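Local coordinates for protein exocyst complex component EXO70 (Saccharomyces cerevisiae, PDB 2B1E) that helps tether secretory vesicles to sites of exocytosis as a subunit of the exocyst complex and takes part in assembling that complex, at residues F100-N105 against A156-F161; L525-Y530 against D553-V558. All coordinates share one frame; numbering follows the deposited sequence.

Contact 1 (F100-N105 against A156-F161); sequences FDPQIN and AFLEPF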
# COMPACT_ATOMS: atom_id res chain seq x y z
N PHE A 100 -30.89 10.87 -1.36
CA PHE A 100 -30.18 11.77 -2.25
C PHE A 100 -28.84 11.18 -2.62
O PHE A 100 -28.33 10.32 -1.91
CB PHE A 100 -29.98 13.13 -1.55
CG PHE A 100 -29.05 13.07 -0.38
CD1 PHE A 100 -27.66 13.05 -0.58
CD2 PHE A 100 -29.54 13.00 0.91
CE1 PHE A 100 -26.79 12.96 0.50
CE2 PHE A 100 -28.68 12.91 2.00
CZ PHE A 100 -27.30 12.89 1.79
N ASP A 101 -28.29 11.63 -3.74
CA ASP A 101 -27.00 11.15 -4.19
C ASP A 101 -25.93 11.92 -3.42
O ASP A 101 -25.77 13.13 -3.62
CB ASP A 101 -26.84 11.38 -5.70
CG ASP A 101 -25.54 10.81 -6.23
OD1 ASP A 101 -24.49 11.06 -5.61
OD2 ASP A 101 -25.57 10.11 -7.27
N PRO A 102 -25.19 11.24 -2.54
CA PRO A 102 -24.14 11.86 -1.72
C PRO A 102 -23.03 12.51 -2.56
O PRO A 102 -22.47 13.53 -2.17
CB PRO A 102 -23.60 10.68 -0.90
CG PRO A 102 -24.76 9.71 -0.87
CD PRO A 102 -25.27 9.80 -2.27
N GLN A 103 -22.73 11.90 -3.70
CA GLN A 103 -21.69 12.39 -4.60
C GLN A 103 -21.85 13.87 -4.92
O GLN A 103 -20.86 14.57 -5.15
CB GLN A 103 -21.68 11.59 -5.90
CG GLN A 103 -20.54 11.94 -6.83
CD GLN A 103 -19.19 11.86 -6.15
OE1 GLN A 103 -18.63 12.88 -5.74
NE2 GLN A 103 -18.66 10.66 -6.00
N ILE A 104 -23.09 14.35 -4.94
CA ILE A 104 -23.34 15.76 -5.22
C ILE A 104 -22.83 16.61 -4.06
O ILE A 104 -22.05 17.54 -4.25
CB ILE A 104 -24.86 16.03 -5.41
CG1 ILE A 104 -25.34 15.36 -6.70
CG2 ILE A 104 -25.12 17.54 -5.43
CD1 ILE A 104 -26.84 15.40 -6.89
N ASN A 105 -23.26 16.26 -2.85
CA ASN A 105 -22.84 16.98 -1.65
C ASN A 105 -21.31 16.99 -1.57
O ASN A 105 -20.70 18.03 -1.30
CB ASN A 105 -23.42 16.31 -0.41
CG ASN A 105 -24.93 16.40 -0.36
OD1 ASN A 105 -25.48 17.33 0.23
ND2 ASN A 105 -25.60 15.45 -0.99
N ALA A 156 -27.11 3.85 -2.38
CA ALA A 156 -27.47 3.15 -3.60
C ALA A 156 -26.97 3.91 -4.83
O ALA A 156 -26.69 3.32 -5.86
CB ALA A 156 -28.98 2.97 -3.68
N PHE A 157 -26.87 5.23 -4.70
CA PHE A 157 -26.41 6.09 -5.78
C PHE A 157 -24.92 5.90 -6.09
O PHE A 157 -24.47 6.18 -7.20
CB PHE A 157 -26.67 7.56 -5.44
CG PHE A 157 -28.10 7.97 -5.57
CD1 PHE A 157 -28.66 8.18 -6.82
CD2 PHE A 157 -28.90 8.14 -4.44
CE1 PHE A 157 -30.00 8.55 -6.95
CE2 PHE A 157 -30.24 8.51 -4.56
CZ PHE A 157 -30.79 8.72 -5.82
N LEU A 158 -24.17 5.42 -5.10
CA LEU A 158 -22.73 5.21 -5.25
C LEU A 158 -22.36 3.75 -5.49
O LEU A 158 -21.30 3.45 -6.04
CB LEU A 158 -22.01 5.71 -4.00
CG LEU A 158 -22.31 7.14 -3.56
CD1 LEU A 158 -21.53 7.45 -2.30
CD2 LEU A 158 -21.95 8.12 -4.67
N GLU A 159 -23.24 2.84 -5.07
CA GLU A 159 -23.03 1.40 -5.24
C GLU A 159 -22.57 1.03 -6.64
O GLU A 159 -21.63 0.25 -6.80
CB GLU A 159 -24.33 0.66 -4.90
CG GLU A 159 -24.35 -0.81 -5.28
CD GLU A 159 -23.30 -1.63 -4.56
OE1 GLU A 159 -23.05 -1.34 -3.37
OE2 GLU A 159 -22.74 -2.56 -5.17
N PRO A 160 -23.23 1.57 -7.68
CA PRO A 160 -22.87 1.28 -9.07
C PRO A 160 -21.40 1.53 -9.39
O PRO A 160 -20.66 0.61 -9.75
CB PRO A 160 -23.79 2.21 -9.86
CG PRO A 160 -25.00 2.28 -9.00
CD PRO A 160 -24.41 2.45 -7.63
N PHE A 161 -20.99 2.79 -9.27
CA PHE A 161 -19.62 3.21 -9.56
C PHE A 161 -18.56 2.60 -8.64
O PHE A 161 -17.39 2.96 -8.72
CB PHE A 161 -19.54 4.73 -9.49
CG PHE A 161 -20.58 5.43 -10.33
CD1 PHE A 161 -20.45 5.48 -11.72
CD2 PHE A 161 -21.68 6.04 -9.73
CE1 PHE A 161 -21.41 6.12 -12.50
CE2 PHE A 161 -22.64 6.69 -10.50
CZ PHE A 161 -22.51 6.73 -11.89

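Contact 2 (L525-Y530 against D553-V558); sequences LVMPMY and DELTTV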
# COMPACT_ATOMS: atom_id res chain seq x y z
N LEU A 525 46.20 0.56 -12.84
CA LEU A 525 46.68 -0.79 -12.65
C LEU A 525 47.85 -1.14 -13.57
O LEU A 525 48.86 -1.69 -13.13
CB LEU A 525 45.52 -1.75 -12.89
CG LEU A 525 45.60 -3.23 -12.53
CD1 LEU A 525 45.97 -3.41 -11.07
CD2 LEU A 525 44.23 -3.85 -12.82
N VAL A 526 47.72 -0.81 -14.84
CA VAL A 526 48.74 -1.12 -15.82
C VAL A 526 49.98 -0.23 -15.89
O VAL A 526 51.11 -0.73 -15.91
CB VAL A 526 48.11 -1.16 -17.23
CG1 VAL A 526 49.18 -1.36 -18.28
CG2 VAL A 526 47.09 -2.27 -17.30
N MET A 527 49.79 1.09 -15.93
CA MET A 527 50.94 1.97 -16.09
C MET A 527 52.01 2.01 -15.00
O MET A 527 53.19 1.96 -15.31
CB MET A 527 50.48 3.38 -16.45
CG MET A 527 49.84 3.48 -17.86
SD MET A 527 50.74 2.63 -19.20
CE MET A 527 52.46 3.22 -18.91
N PRO A 528 51.62 2.10 -13.72
CA PRO A 528 52.69 2.13 -12.73
C PRO A 528 53.58 0.89 -12.84
O PRO A 528 54.81 0.99 -12.78
CB PRO A 528 51.93 2.20 -11.40
CG PRO A 528 50.72 3.02 -11.76
CD PRO A 528 50.31 2.40 -13.10
N MET A 529 52.97 -0.28 -13.01
CA MET A 529 53.74 -1.51 -13.12
C MET A 529 54.61 -1.58 -14.37
O MET A 529 55.77 -1.98 -14.30
CB MET A 529 52.82 -2.74 -13.10
CG MET A 529 53.61 -4.04 -13.03
SD MET A 529 52.59 -5.50 -12.90
CE MET A 529 51.98 -5.30 -11.15
N TYR A 530 54.06 -1.21 -15.53
CA TYR A 530 54.85 -1.27 -16.75
C TYR A 530 56.05 -0.34 -16.71
O TYR A 530 57.12 -0.69 -17.21
CB TYR A 530 53.99 -0.96 -17.99
CG TYR A 530 54.74 -1.29 -19.26
CD1 TYR A 530 54.99 -2.61 -19.62
CD2 TYR A 530 55.27 -0.27 -20.06
CE1 TYR A 530 55.77 -2.92 -20.73
CE2 TYR A 530 56.05 -0.57 -21.17
CZ TYR A 530 56.30 -1.90 -21.50
OH TYR A 530 57.12 -2.20 -22.56
N ASP A 553 55.50 5.49 -22.63
CA ASP A 553 54.73 6.53 -23.30
C ASP A 553 53.91 5.96 -24.45
O ASP A 553 52.81 6.42 -24.72
CB ASP A 553 55.65 7.65 -23.81
CG ASP A 553 56.13 8.56 -22.71
OD1 ASP A 553 55.56 8.49 -21.60
OD2 ASP A 553 57.07 9.36 -22.95
N GLU A 554 54.46 4.96 -25.14
CA GLU A 554 53.73 4.36 -26.25
C GLU A 554 52.56 3.56 -25.69
O GLU A 554 51.45 3.60 -26.22
CB GLU A 554 54.66 3.47 -27.07
CG GLU A 554 55.55 4.27 -28.00
CD GLU A 554 56.70 3.47 -28.58
OE1 GLU A 554 57.35 3.99 -29.52
OE2 GLU A 554 56.99 2.35 -28.11
N LEU A 555 52.81 2.84 -24.60
CA LEU A 555 51.77 2.05 -23.97
C LEU A 555 50.68 2.99 -23.50
O LEU A 555 49.50 2.72 -23.66
CB LEU A 555 52.33 1.28 -22.78
CG LEU A 555 51.48 0.06 -22.41
CD1 LEU A 555 51.56 -0.95 -23.55
CD2 LEU A 555 51.99 -0.56 -21.12
N THR A 556 51.08 4.11 -22.90
CA THR A 556 50.14 5.10 -22.41
C THR A 556 49.20 5.56 -23.53
O THR A 556 47.99 5.66 -23.33
CB THR A 556 50.86 6.36 -21.84
OG1 THR A 556 51.59 6.00 -20.65
CG2 THR A 556 49.86 7.44 -21.48
N THR A 557 49.75 5.83 -24.70
CA THR A 557 48.95 6.29 -25.83
C THR A 557 47.88 5.28 -26.22
O THR A 557 46.73 5.65 -26.49
CB THR A 557 49.86 6.61 -27.05
OG1 THR A 557 50.82 7.59 -26.66
CG2 THR A 557 49.04 7.15 -28.22
N VAL A 558 48.26 4.00 -26.25
CA VAL A 558 47.31 2.95 -26.60
C VAL A 558 46.16 2.95 -25.61
O VAL A 558 44.99 2.97 -25.99
CB VAL A 558 47.98 1.56 -26.56
CG1 VAL A 558 46.94 0.47 -26.73
CG2 VAL A 558 49.02 1.48 -27.66

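Contact 1 (F100-N105 against A156-F161)
Asp101 and Pro102 pack on Phe157 and Leu158 in a van der Waals contact between the start of helix 102-108 and the loop that follows helix 136-155. No hydrogen bond crosses between the two segments. The backbones come nearest at Asp101 and Phe157, with their CA atoms 5.3 Å apart. Asp101 is the N-cap of helix 102-108. Its CG stands anti to the backbone N (chi1 -176°), and OD1 accepts a weak, bent capping bond from Gln103 N. The place of OD1 is uncertain, and the bond is correspondingly doubtful. Asp101 CB lies over one face of the Phe157 ring in a CH-pi contact, 4.0 Å from the centroid and 25° off the normal. It is offset toward the rim, and Phe157 CG is its nearest ring atom. The carboxylate plane is turned 37° from the ring plane. Asp101 OD2 reaches Phe157 CB at 3.3 Å. The backbone takes part as well: Asp101 N lies over a face of the ring, and Phe100 O approaches Phe157 CD2 at 3.4 Å, obliquely. The Pro102 ring crosses Phe157 at about a right angle, with Pro102 CD 4.1 Å from Phe157 CB. Leu158 divides its two methyl groups. CD1 meets Pro102 CB at 4.1 Å, and CD2 meets Gln103 CB at 3.7 Å. Beyond the segments, Pro102 and Leu158 both touch Ala186 of helix 180-201, and Gln103 NE2 is hydrogen-bonded to Ser182 OG on the same helix. The helix start is thus joined to the loop by van der Waals packing, mostly between carbons, with Asp101 OD2 and Phe100 O also lying against Phe157 carbons. The polar bonds described here lie within the helix start or run to helix 180-201, and none ties it to the loop.

Contact 2 (L525-Y530 against D553-V558)
Leu555 projects from helix 552-563 into side chains of helix 512-537, in an antiparallel helical hairpin within the helical C-terminal part of the rod. The short axes approach to 10.4 Å and run at 173°. Helix 512-537 is kinked at Pro528, whose N has no bond to the preceding turn.

The aromatic contact is a CH-pi interaction. Leu555 CD2 lies over one face of the Tyr530 ring, 3.8 Å from its centroid, and is offset toward the rim. Its closest ring atom is Tyr530 CG, at 3.4 Å. Tyr530 OH is hydrogen-bonded to Tyr550 O, in the loop before helix 552-563. Phe493 of helix 483-504 also meets the ring.

Apolar packing extends around the same methyl. Val526 CG1 is 4.1 Å from Leu555 CD2, and Met527 SD is 3.9 Å from it. The Met527 and Leu555 side chains lie alongside, pointing opposite ways.

Polar groups contribute no hydrogen bond between the segments. Thr556 OG1 bonds to Pro552 O, within its own helix. The Met527 chain bends at chi2 (-46°) and again at chi3 (-48°), and its terminal CE rests 3.4 Å from Thr556 OG1.

Overall arrangement
Contact 1 and contact 2 lie on opposite sides of the centre of this elongated chain. Their centres are 77 Å apart, and their nearest atoms are about 62 Å apart. They do not touch. Both segments of contact 1 precede both of contact 2 in the chain. No helix is common to both. Contact 1 uses helix 102-108 and the loop after helix 136-155. Both segments of contact 2 belong to the Exo70 C-terminal family region, near the end of the chain. Each is therefore local packing in a separate part of a rod-like, helical protein, whose radius of gyration is 43 Å. Neither contact bears directly on the other.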